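Long-range contacts in bifunctional pinoresinol-lariciresinol reductase 1 (Thuja plicata, PDB 1QYD), which catalyses the NADPH-dependent, enantioselective reduction of (-)-pinoresinol to (-)-lariciresinol and on to (+)-secoisolariciresinol in lignan biosynthesis: residues L8-T13 against D78-A83; G17-N22 against D196-G201; V33-E38 against A57-A62; R69-L74 against V100-E105. All coordinates share one frame; numbering follows the deposited sequence.

Contact 1 of 4, residues L8-T13 against D78-A83; sequences LIVGGT and DVVISA
Two adjoining strands of the parallel Rossmann sheet, 7-10 and 79-82, meet where Ile9 pairs with Ile81 and Val10 with Ser82. Their axes run 18° apart at 4.8 Å. Ile81 N donates to Leu8 O at 2.8 Å. One step on, Val10 N donates to Ile81 O at 3.2 Å, and Ala83 N to Val10 O at 2.9 Å, which carries the ladder past the end of strand 79-82. The bond from Leu8 N to Val79 O, at the start of the ladder, is longer and more bent.

Side chains divide between the two faces. Ile9 and Ile81 stand next to each other under helix 17-26, where Val21 and Ile20 cover them. On the other face Val10 CG1, held between its own backbone N and carbonyl carbon (chi1 35°), leans across the strand gap, coming to 3.3 Å from Ile81 O and 4.1 Å from Val80 CG2; Ser82 CB flanks the same methyl.

At Gly11 the chain turns with a positive phi, and a beta carbon there would run into the carbonyl carbon of Ala83. Gly11, Gly12 and Thr13 begin the glycine-rich turn that probably binds NADP(+), the strand-turn-helix arrangement of the Rossmann dinucleotide-binding fold.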
loop_
_atom_site.group_PDB
_atom_site.type_symbol
_atom_site.label_atom_id
_atom_site.label_comp_id
_atom_site.label_asym_id
_atom_site.label_seq_id
_atom_site.Cartn_x
_atom_site.Cartn_y
_atom_site.Cartn_z
ATOM N N LEU A 8 22.603 14.723 -4.535
ATOM C CA LEU A 8 21.228 15.118 -4.684
ATOM C C LEU A 8 20.495 14.363 -3.595
ATOM O O LEU A 8 20.569 13.133 -3.568
ATOM C CB LEU A 8 20.723 14.710 -6.062
ATOM C CG LEU A 8 19.271 14.998 -6.447
ATOM C CD1 LEU A 8 18.911 16.464 -6.242
ATOM C CD2 LEU A 8 19.098 14.735 -7.929
ATOM N N ILE A 9 19.848 15.093 -2.673
ATOM C CA ILE A 9 19.036 14.422 -1.690
ATOM C C ILE A 9 17.596 14.747 -1.972
ATOM O O ILE A 9 17.143 15.880 -2.112
ATOM C CB ILE A 9 19.399 14.850 -0.258
ATOM C CG1 ILE A 9 20.881 14.660 -0.046
ATOM C CG2 ILE A 9 18.733 13.916 0.774
ATOM C CD1 ILE A 9 21.499 15.766 0.755
ATOM N N VAL A 10 16.912 13.640 -2.120
ATOM C CA VAL A 10 15.502 13.632 -2.373
ATOM C C VAL A 10 14.962 12.986 -1.102
ATOM O O VAL A 10 15.580 12.076 -0.578
ATOM C CB VAL A 10 15.366 12.870 -3.732
ATOM C CG1 VAL A 10 16.360 11.736 -3.942
ATOM C CG2 VAL A 10 13.967 12.332 -3.767
ATOM N N GLY A 11 13.880 13.466 -0.487
ATOM C CA GLY A 11 13.422 12.989 0.814
ATOM C C GLY A 11 13.928 13.833 2.011
ATOM O O GLY A 11 13.368 13.814 3.110
ATOM N N GLY A 12 14.964 14.645 1.782
ATOM C CA GLY A 12 15.697 15.517 2.719
ATOM C C GLY A 12 14.982 16.579 3.540
ATOM O O GLY A 12 15.673 17.350 4.223
ATOM N N THR A 13 13.651 16.708 3.496
ATOM C CA THR A 13 13.058 17.528 4.549
ATOM C C THR A 13 12.667 16.576 5.671
ATOM O O THR A 13 12.423 17.023 6.782
ATOM C CB THR A 13 11.799 18.328 4.079
ATOM O OG1 THR A 13 10.895 17.443 3.421
ATOM C CG2 THR A 13 12.201 19.480 3.175
ATOM N N ASP A 78 26.698 13.488 -9.189
ATOM C CA ASP A 78 27.407 12.219 -9.102
ATOM C C ASP A 78 26.675 11.176 -8.270
ATOM O O ASP A 78 26.355 10.080 -8.741
ATOM C CB ASP A 78 28.769 12.432 -8.480
ATOM C CG ASP A 78 29.516 13.665 -8.962
ATOM O OD1 ASP A 78 29.139 14.276 -9.963
ATOM O OD2 ASP A 78 30.493 14.027 -8.314
ATOM N N VAL A 79 26.432 11.513 -6.995
ATOM C CA VAL A 79 25.697 10.628 -6.122
ATOM C C VAL A 79 24.259 11.118 -5.995
ATOM O O VAL A 79 23.994 12.292 -6.225
ATOM C CB VAL A 79 26.430 10.608 -4.775
ATOM C CG1 VAL A 79 25.862 9.458 -3.955
ATOM C CG2 VAL A 79 27.959 10.431 -4.961
ATOM N N VAL A 80 23.289 10.224 -5.784
ATOM C CA VAL A 80 21.895 10.537 -5.432
ATOM C C VAL A 80 21.542 9.691 -4.187
ATOM O O VAL A 80 21.714 8.465 -4.114
ATOM C CB VAL A 80 20.886 10.209 -6.578
ATOM C CG1 VAL A 80 21.304 8.935 -7.271
ATOM C CG2 VAL A 80 19.463 10.002 -6.031
ATOM N N ILE A 81 21.074 10.381 -3.148
ATOM C CA ILE A 81 20.688 9.736 -1.908
ATOM C C ILE A 81 19.196 9.908 -1.730
ATOM O O ILE A 81 18.706 11.028 -1.773
ATOM C CB ILE A 81 21.466 10.376 -0.735
ATOM C CG1 ILE A 81 22.942 10.134 -0.903
ATOM C CG2 ILE A 81 21.095 9.701 0.585
ATOM C CD1 ILE A 81 23.722 10.938 0.136
ATOM N N SER A 82 18.441 8.830 -1.621
ATOM C CA SER A 82 17.037 8.953 -1.308
ATOM C C SER A 82 16.702 8.693 0.160
ATOM O O SER A 82 16.952 7.600 0.674
ATOM C CB SER A 82 16.277 7.994 -2.166
ATOM O OG SER A 82 14.963 7.750 -1.662
ATOM N N ALA A 83 16.105 9.652 0.872
ATOM C CA ALA A 83 15.656 9.448 2.259
ATOM C C ALA A 83 14.146 9.580 2.322
ATOM O O ALA A 83 13.552 10.052 3.290
ATOM C CB ALA A 83 16.281 10.486 3.174
#

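Contact 2 of 4, residues G17-N22 against D196-G201; sequences GKRIVN and DEDDVG
The Arg19 side chain lies alongside Glu197, its guanidinium overlapping the Glu197 methylenes, with Glu197 CG 4.3 Å above the centre of the Arg19 guanidinium plane. Arg19 belongs to helix 17-26, the first helix of the Rossmann fold, and Glu197 opens helix 197-207, with Asp196 at its N-cap; the two helix segments cross at -54° with axes 7.9 Å apart. Arg19 CG lies 3.2 Å from Glu197 O. A bend at chi2 (80°) turns the arginine along the glutamate, and the two planar groups lie only 10° from parallel. Their charged ends nevertheless have other partners: Arg19 NH2 bonds to Tyr15 O, and Glu197 OE1 to Tyr308 OH. Asp198 OD2 comes near the guanidinium edge, 4.1 Å from Arg19 NE, beyond salt-bridge range. An alanine in place of Arg19 would probably uncover the Glu197 methylenes and leave Tyr15 O without this donor.

Deeper in, the helices touch backbone to backbone. Gly201 has no side chain to hold Ile20 off, and a beta carbon there would strike the Arg19 carbonyl. The Gly201 CA thus comes to 4.0 Å from Ile20 CA, while Arg19 O lies 3.7 Å from the same Gly201 carbon.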
loop_
_atom_site.group_PDB
_atom_site.type_symbol
_atom_site.label_atom_id
_atom_site.label_comp_id
_atom_site.label_asym_id
_atom_site.label_seq_id
_atom_site.Cartn_x
_atom_site.Cartn_y
_atom_site.Cartn_z
ATOM N N GLY A 17 16.708 12.340 6.714
ATOM C CA GLY A 17 17.132 13.127 5.565
ATOM C C GLY A 17 17.845 14.419 5.925
ATOM O O GLY A 17 18.864 14.725 5.322
ATOM N N LYS A 18 17.346 15.172 6.914
ATOM C CA LYS A 18 17.969 16.404 7.394
ATOM C C LYS A 18 19.353 16.122 7.988
ATOM O O LYS A 18 20.194 17.022 8.074
ATOM C CB LYS A 18 17.201 17.050 8.520
ATOM C CG LYS A 18 15.722 17.399 8.533
ATOM C CD LYS A 18 15.243 17.239 10.004
ATOM C CE LYS A 18 13.778 17.665 10.053
ATOM N NZ LYS A 18 13.002 16.837 10.954
ATOM N N ARG A 19 19.574 14.897 8.477
ATOM C CA ARG A 19 20.839 14.478 9.046
ATOM C C ARG A 19 21.877 14.186 8.000
ATOM O O ARG A 19 23.047 14.522 8.175
ATOM C CB ARG A 19 20.653 13.251 9.857
ATOM C CG ARG A 19 20.209 13.679 11.236
ATOM C CD ARG A 19 18.753 14.032 11.442
ATOM N NE ARG A 19 18.684 14.416 12.828
ATOM C CZ ARG A 19 17.553 14.518 13.524
ATOM N NH1 ARG A 19 17.653 14.876 14.804
ATOM N NH2 ARG A 19 16.344 14.305 12.997
ATOM N N ILE A 20 21.392 13.521 6.937
ATOM C CA ILE A 20 22.121 13.232 5.710
ATOM C C ILE A 20 22.437 14.590 5.085
ATOM O O ILE A 20 23.616 14.895 4.941
ATOM C CB ILE A 20 21.224 12.369 4.796
ATOM C CG1 ILE A 20 20.919 11.046 5.444
ATOM C CG2 ILE A 20 21.946 12.073 3.497
ATOM C CD1 ILE A 20 19.734 10.340 4.821
ATOM N N VAL A 21 21.441 15.449 4.781
ATOM C CA VAL A 21 21.641 16.810 4.267
ATOM C C VAL A 21 22.678 17.636 5.028
ATOM O O VAL A 21 23.616 18.091 4.379
ATOM C CB VAL A 21 20.300 17.617 4.256
ATOM C CG1 VAL A 21 20.539 19.005 3.692
ATOM C CG2 VAL A 21 19.279 17.000 3.338
ATOM N N ASN A 22 22.621 17.867 6.347
ATOM C CA ASN A 22 23.673 18.683 6.932
ATOM C C ASN A 22 25.014 17.967 6.932
ATOM O O ASN A 22 26.056 18.613 6.966
ATOM C CB ASN A 22 23.345 19.103 8.370
ATOM C CG ASN A 22 23.962 20.492 8.669
ATOM O OD1 ASN A 22 25.181 20.731 8.609
ATOM N ND2 ASN A 22 23.115 21.474 8.984
ATOM N N ASP A 196 22.917 7.542 16.925
ATOM C CA ASP A 196 22.545 8.947 16.885
ATOM C C ASP A 196 22.311 9.275 15.433
ATOM O O ASP A 196 23.051 8.833 14.546
ATOM C CB ASP A 196 23.675 9.807 17.456
ATOM C CG ASP A 196 23.509 11.329 17.399
ATOM O OD1 ASP A 196 22.380 11.835 17.423
ATOM O OD2 ASP A 196 24.534 12.023 17.346
ATOM N N GLU A 197 21.232 10.017 15.220
ATOM C CA GLU A 197 20.828 10.410 13.882
ATOM C C GLU A 197 21.899 11.169 13.095
ATOM O O GLU A 197 21.976 11.072 11.866
ATOM C CB GLU A 197 19.584 11.231 13.996
ATOM C CG GLU A 197 18.443 10.430 14.610
ATOM C CD GLU A 197 18.216 10.625 16.103
ATOM O OE1 GLU A 197 19.121 10.961 16.864
ATOM O OE2 GLU A 197 17.072 10.450 16.498
ATOM N N ASP A 198 22.768 11.889 13.800
ATOM C CA ASP A 198 23.890 12.515 13.165
ATOM C C ASP A 198 24.965 11.483 12.868
ATOM O O ASP A 198 25.654 11.661 11.874
ATOM C CB ASP A 198 24.526 13.579 14.031
ATOM C CG ASP A 198 23.730 14.821 14.401
ATOM O OD1 ASP A 198 24.391 15.700 14.961
ATOM O OD2 ASP A 198 22.512 14.928 14.185
ATOM N N ASP A 199 25.202 10.408 13.630
ATOM C CA ASP A 199 26.241 9.470 13.237
ATOM C C ASP A 199 25.848 8.748 11.960
ATOM O O ASP A 199 26.744 8.461 11.176
ATOM C CB ASP A 199 26.488 8.437 14.313
ATOM C CG ASP A 199 27.103 8.960 15.594
ATOM O OD1 ASP A 199 26.849 8.304 16.607
ATOM O OD2 ASP A 199 27.829 9.968 15.577
ATOM N N VAL A 200 24.540 8.481 11.738
ATOM C CA VAL A 200 23.985 7.883 10.501
ATOM C C VAL A 200 24.166 8.751 9.227
ATOM O O VAL A 200 24.432 8.259 8.138
ATOM C CB VAL A 200 22.483 7.598 10.722
ATOM C CG1 VAL A 200 21.837 7.005 9.472
ATOM C CG2 VAL A 200 22.340 6.648 11.885
ATOM N N GLY A 201 24.036 10.070 9.328
ATOM C CA GLY A 201 24.237 10.976 8.236
ATOM C C GLY A 201 25.700 11.021 7.944
ATOM O O GLY A 201 26.056 10.832 6.797
#

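Contact 3 of 4, residues V33-E38 against A57-A62; sequences VLFRPE and AKLIEA
The Phe35 ring has the backbone of Glu61 over one face, through its CA, and meets Leu59 at its edge, where CE2 of the ring touches Leu59 CB at 3.5 Å in the ring plane. Leu59 CD1 follows at 3.8 Å from Phe35 CE2, and Val33 O of the ring's own strand also lies at the edge. With CG between the backbone N and the carbonyl carbon (chi1 73°), the ring is brought to Leu59.

On the opposite face of the sheet Leu34 crosses Ile60 at about a right angle. Leu34 CD1 bridges two partners, 3.9 Å from Ala62 CB and 4.1 Å from Ile60 CG2, while Leu34 CD2 rests on Ala62 O. An alanine in place of Leu34 would probably open a gap beside Ala62 and leave Ile60 CG2 without this packing partner.

The parallel register is held by Val33 N to Lys58 O at 2.9 Å and Phe35 N to Ile60 O at 3.2 Å, with a weak bond from Ile60 N to Val33 O between them. Beyond the strand, the Arg36 guanidinium reaches the turn at Gly11, and Arg36 probably binds NADP(+). Strands 31-34 and 58-60 thus form a beta-alpha-beta unit with helix 43-53, whose Leu49 packs on Phe35 and Leu59, while Val33 meets Val21 of helix 17-26.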
loop_
_atom_site.group_PDB
_atom_site.type_symbol
_atom_site.label_atom_id
_atom_site.label_comp_id
_atom_site.label_asym_id
_atom_site.label_seq_id
_atom_site.Cartn_x
_atom_site.Cartn_y
_atom_site.Cartn_z
ATOM N N VAL A 33 19.113 19.708 -2.974
ATOM C CA VAL A 33 17.997 19.049 -2.331
ATOM C C VAL A 33 16.760 19.170 -3.174
ATOM O O VAL A 33 16.090 20.208 -3.242
ATOM C CB VAL A 33 17.658 19.628 -0.888
ATOM C CG1 VAL A 33 16.360 19.113 -0.299
ATOM C CG2 VAL A 33 18.664 19.071 0.085
ATOM N N LEU A 34 16.412 18.017 -3.733
ATOM C CA LEU A 34 15.164 17.947 -4.453
ATOM C C LEU A 34 14.053 17.882 -3.439
ATOM O O LEU A 34 14.068 17.117 -2.465
ATOM C CB LEU A 34 15.089 16.713 -5.329
ATOM C CG LEU A 34 14.051 16.690 -6.450
ATOM C CD1 LEU A 34 14.722 15.953 -7.576
ATOM C CD2 LEU A 34 12.721 16.056 -6.056
ATOM N N PHE A 35 13.152 18.821 -3.711
ATOM C CA PHE A 35 11.905 18.839 -3.004
ATOM C C PHE A 35 10.734 18.983 -3.941
ATOM O O PHE A 35 10.712 19.703 -4.937
ATOM C CB PHE A 35 11.888 19.961 -1.989
ATOM C CG PHE A 35 11.763 21.375 -2.509
ATOM C CD1 PHE A 35 10.496 21.973 -2.586
ATOM C CD2 PHE A 35 12.906 22.092 -2.842
ATOM C CE1 PHE A 35 10.366 23.297 -2.995
ATOM C CE2 PHE A 35 12.760 23.420 -3.248
ATOM C CZ PHE A 35 11.500 24.021 -3.324
ATOM N N ARG A 36 9.735 18.276 -3.461
ATOM C CA ARG A 36 8.426 18.067 -4.032
ATOM C C ARG A 36 7.632 19.370 -4.200
ATOM O O ARG A 36 8.179 20.460 -4.073
ATOM C CB ARG A 36 7.684 17.078 -3.106
ATOM C CG ARG A 36 8.427 16.041 -2.188
ATOM C CD ARG A 36 9.312 16.595 -1.025
ATOM N NE ARG A 36 9.571 15.663 0.075
ATOM C CZ ARG A 36 10.673 15.688 0.852
ATOM N NH1 ARG A 36 11.656 16.574 0.670
ATOM N NH2 ARG A 36 10.763 14.844 1.887
ATOM N N PRO A 37 6.346 19.355 -4.547
ATOM C CA PRO A 37 5.369 20.274 -3.980
ATOM C C PRO A 37 4.589 19.801 -2.744
ATOM O O PRO A 37 3.762 18.885 -2.749
ATOM C CB PRO A 37 4.478 20.599 -5.146
ATOM C CG PRO A 37 4.425 19.289 -5.889
ATOM C CD PRO A 37 5.873 18.826 -5.823
ATOM N N GLU A 38 5.011 20.457 -1.653
ATOM C CA GLU A 38 4.450 20.481 -0.294
ATOM C C GLU A 38 5.193 21.560 0.506
ATOM O O GLU A 38 5.840 21.437 1.543
ATOM C CB GLU A 38 4.581 19.142 0.422
ATOM C CG GLU A 38 3.196 18.604 0.815
ATOM C CD GLU A 38 2.468 19.266 1.992
ATOM O OE1 GLU A 38 2.951 19.163 3.124
ATOM O OE2 GLU A 38 1.397 19.847 1.787
ATOM N N ALA A 57 23.151 25.060 0.124
ATOM C CA ALA A 57 22.481 24.103 -0.729
ATOM C C ALA A 57 21.756 24.807 -1.853
ATOM O O ALA A 57 21.320 25.971 -1.768
ATOM C CB ALA A 57 21.432 23.298 0.008
ATOM N N LYS A 58 21.655 24.012 -2.916
ATOM C CA LYS A 58 20.942 24.395 -4.118
ATOM C C LYS A 58 19.602 23.664 -4.073
ATOM O O LYS A 58 19.608 22.472 -3.774
ATOM C CB LYS A 58 21.849 23.991 -5.276
ATOM C CG LYS A 58 23.064 24.922 -5.287
ATOM C CD LYS A 58 24.145 24.503 -6.274
ATOM C CE LYS A 58 25.300 25.498 -6.139
ATOM N NZ LYS A 58 26.521 25.017 -6.763
ATOM N N LEU A 59 18.453 24.327 -4.294
ATOM C CA LEU A 59 17.121 23.703 -4.271
ATOM C C LEU A 59 16.478 23.474 -5.645
ATOM O O LEU A 59 16.338 24.393 -6.466
ATOM C CB LEU A 59 16.106 24.531 -3.452
ATOM C CG LEU A 59 16.341 24.972 -1.990
ATOM C CD1 LEU A 59 15.155 25.813 -1.587
ATOM C CD2 LEU A 59 16.445 23.821 -1.022
ATOM N N ILE A 60 16.021 22.234 -5.880
ATOM C CA ILE A 60 15.460 21.789 -7.138
ATOM C C ILE A 60 13.989 21.564 -6.944
ATOM O O ILE A 60 13.583 20.563 -6.384
ATOM C CB ILE A 60 16.207 20.466 -7.619
ATOM C CG1 ILE A 60 17.619 20.800 -8.099
ATOM C CG2 ILE A 60 15.564 19.812 -8.843
ATOM C CD1 ILE A 60 18.675 20.986 -7.017
ATOM N N GLU A 61 13.180 22.489 -7.447
ATOM C CA GLU A 61 11.716 22.452 -7.416
ATOM C C GLU A 61 10.963 21.206 -7.841
ATOM O O GLU A 61 9.810 21.011 -7.468
ATOM C CB GLU A 61 11.140 23.554 -8.270
ATOM C CG GLU A 61 11.322 24.993 -7.761
ATOM C CD GLU A 61 10.917 26.107 -8.735
ATOM O OE1 GLU A 61 11.241 27.260 -8.445
ATOM O OE2 GLU A 61 10.292 25.844 -9.769
ATOM N N ALA A 62 11.631 20.390 -8.647
ATOM C CA ALA A 62 11.147 19.146 -9.230
ATOM C C ALA A 62 10.187 18.224 -8.492
ATOM O O ALA A 62 10.154 18.206 -7.270
ATOM C CB ALA A 62 12.354 18.311 -9.612
#

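Contact 4 of 4, residues R69-L74 against V100-E105; sequences RLVDAL and VEAIKE
Leu74 and Leu70 leave helix 67-74 with different first torsions that bring both to the methyl of Ala102. In Leu74 CG stands anti to the carbonyl carbon (chi1 -51°), and CD1 reaches across to 3.6 Å from Ala102 CB. In Leu70, one turn earlier, CG is instead anti to the backbone N (chi1 -153°), which places CD2 at 3.7 Å from Ala102 CB. The small Ala102 side chain is therefore received between two leucine branches, with Val71 CG2 beside it at 4.2 Å from Ala102 CB.

These branches also touch the backbone of helix 96-105. Leu74 CD1 comes to 3.2 Å from Ala102 O, a tight approach for carbon and oxygen, and Val71 CG2 lies 3.8 Å from that oxygen. The same Leu74 methyl extends to Ile103 CG1 at 4.3 Å, while Val71 CG2 skims Glu105 CB nearer the surface.

The segments cross at -56°, with axes 9.1 Å apart and the small Ala102 at the closest backbone approach, opposite Val71. Both helices pack against one face of the sheet, where Leu74 reaches Leu8 and Ile103 reaches Phe112.

Since the two segments meet through methyl and methylene groups and a backbone carbonyl oxygen, with neither hydrogen bonds nor salt bridges between them, cohesion rests on shape and on burial of apolar surface, and it depends on the fit of the leucine and valine branches around a single alanine.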
loop_
_atom_site.group_PDB
_atom_site.type_symbol
_atom_site.label_atom_id
_atom_site.label_comp_id
_atom_site.label_asym_id
_atom_site.label_seq_id
_atom_site.Cartn_x
_atom_site.Cartn_y
_atom_site.Cartn_z
ATOM N N ARG A 69 12.559 16.077 -16.104
ATOM C CA ARG A 69 13.290 17.026 -15.283
ATOM C C ARG A 69 14.174 16.316 -14.277
ATOM O O ARG A 69 15.257 16.796 -13.904
ATOM C CB ARG A 69 12.336 17.935 -14.554
ATOM C CG ARG A 69 12.999 19.062 -13.769
ATOM C CD ARG A 69 12.050 20.250 -13.729
ATOM N NE ARG A 69 10.701 19.837 -13.362
ATOM C CZ ARG A 69 9.663 20.653 -13.160
ATOM N NH1 ARG A 69 9.793 21.980 -13.274
ATOM N NH2 ARG A 69 8.475 20.090 -12.878
ATOM N N LEU A 70 13.707 15.124 -13.890
ATOM C CA LEU A 70 14.424 14.284 -12.973
ATOM C C LEU A 70 15.744 13.926 -13.626
ATOM O O LEU A 70 16.779 14.235 -13.043
ATOM C CB LEU A 70 13.545 13.116 -12.733
ATOM C CG LEU A 70 13.649 12.362 -11.446
ATOM C CD1 LEU A 70 13.580 13.298 -10.262
ATOM C CD2 LEU A 70 12.515 11.346 -11.436
ATOM N N VAL A 71 15.747 13.423 -14.875
ATOM C CA VAL A 71 16.986 13.109 -15.602
ATOM C C VAL A 71 17.871 14.316 -15.848
ATOM O O VAL A 71 19.102 14.202 -15.818
ATOM C CB VAL A 71 16.678 12.467 -16.958
ATOM C CG1 VAL A 71 17.961 11.962 -17.563
ATOM C CG2 VAL A 71 15.794 11.234 -16.809
ATOM N N ASP A 72 17.241 15.491 -16.041
ATOM C CA ASP A 72 18.000 16.710 -16.275
ATOM C C ASP A 72 18.867 16.965 -15.072
ATOM O O ASP A 72 20.086 17.106 -15.177
ATOM C CB ASP A 72 17.143 17.977 -16.434
ATOM C CG ASP A 72 16.322 18.202 -17.680
ATOM O OD1 ASP A 72 15.441 19.056 -17.649
ATOM O OD2 ASP A 72 16.557 17.546 -18.684
ATOM N N ALA A 73 18.109 16.940 -13.953
ATOM C CA ALA A 73 18.555 17.190 -12.591
ATOM C C ALA A 73 19.724 16.300 -12.156
ATOM O O ALA A 73 20.732 16.801 -11.662
ATOM C CB ALA A 73 17.324 17.000 -11.656
ATOM N N LEU A 74 19.566 14.994 -12.441
ATOM C CA LEU A 74 20.489 13.928 -12.092
ATOM C C LEU A 74 21.760 13.997 -12.887
ATOM O O LEU A 74 22.798 13.506 -12.446
ATOM C CB LEU A 74 19.863 12.548 -12.324
ATOM C CG LEU A 74 18.488 12.223 -11.731
ATOM C CD1 LEU A 74 17.874 11.071 -12.486
ATOM C CD2 LEU A 74 18.591 11.857 -10.303
ATOM N N VAL A 100 14.642 5.260 -10.046
ATOM C CA VAL A 100 15.557 4.219 -10.564
ATOM C C VAL A 100 15.534 4.144 -12.103
ATOM O O VAL A 100 16.538 3.924 -12.784
ATOM C CB VAL A 100 15.170 2.836 -9.952
ATOM C CG1 VAL A 100 16.075 1.735 -10.495
ATOM C CG2 VAL A 100 15.338 2.875 -8.440
ATOM N N GLU A 101 14.306 4.301 -12.595
ATOM C CA GLU A 101 13.973 4.473 -13.993
ATOM C C GLU A 101 14.690 5.731 -14.487
ATOM O O GLU A 101 15.270 5.707 -15.569
ATOM C CB GLU A 101 12.458 4.647 -14.146
ATOM C CG GLU A 101 11.571 3.410 -14.380
ATOM C CD GLU A 101 11.357 2.324 -13.304
ATOM O OE1 GLU A 101 12.319 1.876 -12.649
ATOM O OE2 GLU A 101 10.199 1.894 -13.144
ATOM N N ALA A 102 14.695 6.849 -13.739
ATOM C CA ALA A 102 15.397 8.063 -14.124
ATOM C C ALA A 102 16.919 7.993 -14.017
ATOM O O ALA A 102 17.637 8.749 -14.661
ATOM C CB ALA A 102 14.918 9.207 -13.265
ATOM N N ILE A 103 17.442 7.111 -13.179
ATOM C CA ILE A 103 18.868 6.890 -12.994
ATOM C C ILE A 103 19.393 5.963 -14.089
ATOM O O ILE A 103 20.523 6.159 -14.552
ATOM C CB ILE A 103 19.090 6.286 -11.544
ATOM C CG1 ILE A 103 18.976 7.429 -10.558
ATOM C CG2 ILE A 103 20.467 5.673 -11.330
ATOM C CD1 ILE A 103 18.884 6.984 -9.110
ATOM N N LYS A 104 18.622 4.927 -14.476
ATOM C CA LYS A 104 18.973 3.991 -15.529
ATOM C C LYS A 104 19.184 4.719 -16.848
ATOM O O LYS A 104 20.203 4.588 -17.521
ATOM C CB LYS A 104 17.845 2.979 -15.601
ATOM C CG LYS A 104 17.823 1.968 -16.730
ATOM C CD LYS A 104 19.090 1.111 -16.848
ATOM C CE LYS A 104 18.893 -0.053 -17.833
ATOM N NZ LYS A 104 20.000 -0.995 -17.804
ATOM N N GLU A 105 18.228 5.576 -17.155
ATOM C CA GLU A 105 18.218 6.398 -18.348
ATOM C C GLU A 105 19.418 7.306 -18.441
ATOM O O GLU A 105 20.085 7.291 -19.477
ATOM C CB GLU A 105 16.981 7.260 -18.383
ATOM C CG GLU A 105 16.660 7.777 -19.769
ATOM C CD GLU A 105 15.167 7.766 -20.048
ATOM O OE1 GLU A 105 14.556 6.704 -19.902
ATOM O OE2 GLU A 105 14.626 8.817 -20.412
#

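In the fold
Contacts 1, 3 and 4 lie in the Rossmann sheet and its helices; contact 2 sets helix 197-207 against the first of these. Contacts 1 and 3, centres 10 Å apart, are rungs of one sheet; a weak hydrogen bond, Arg36 NH2 to Gly11 O at 3.1 Å, joins them at the probable NADP(+) site. Contact 2 sits on one face, with Val21 CG2 3.6 Å from Ile9 CD1. Contact 4 covers the other, Ile103 CD1 lying 3.6 Å from Val80 CG1 and Leu70 CD1 3.9 Å from Leu34 CD1. Contacts 2 and 4, centres about 24 Å apart, do not touch. The side chain of Ile20 is about 12 Å from that of Lys138, the probable proton acceptor.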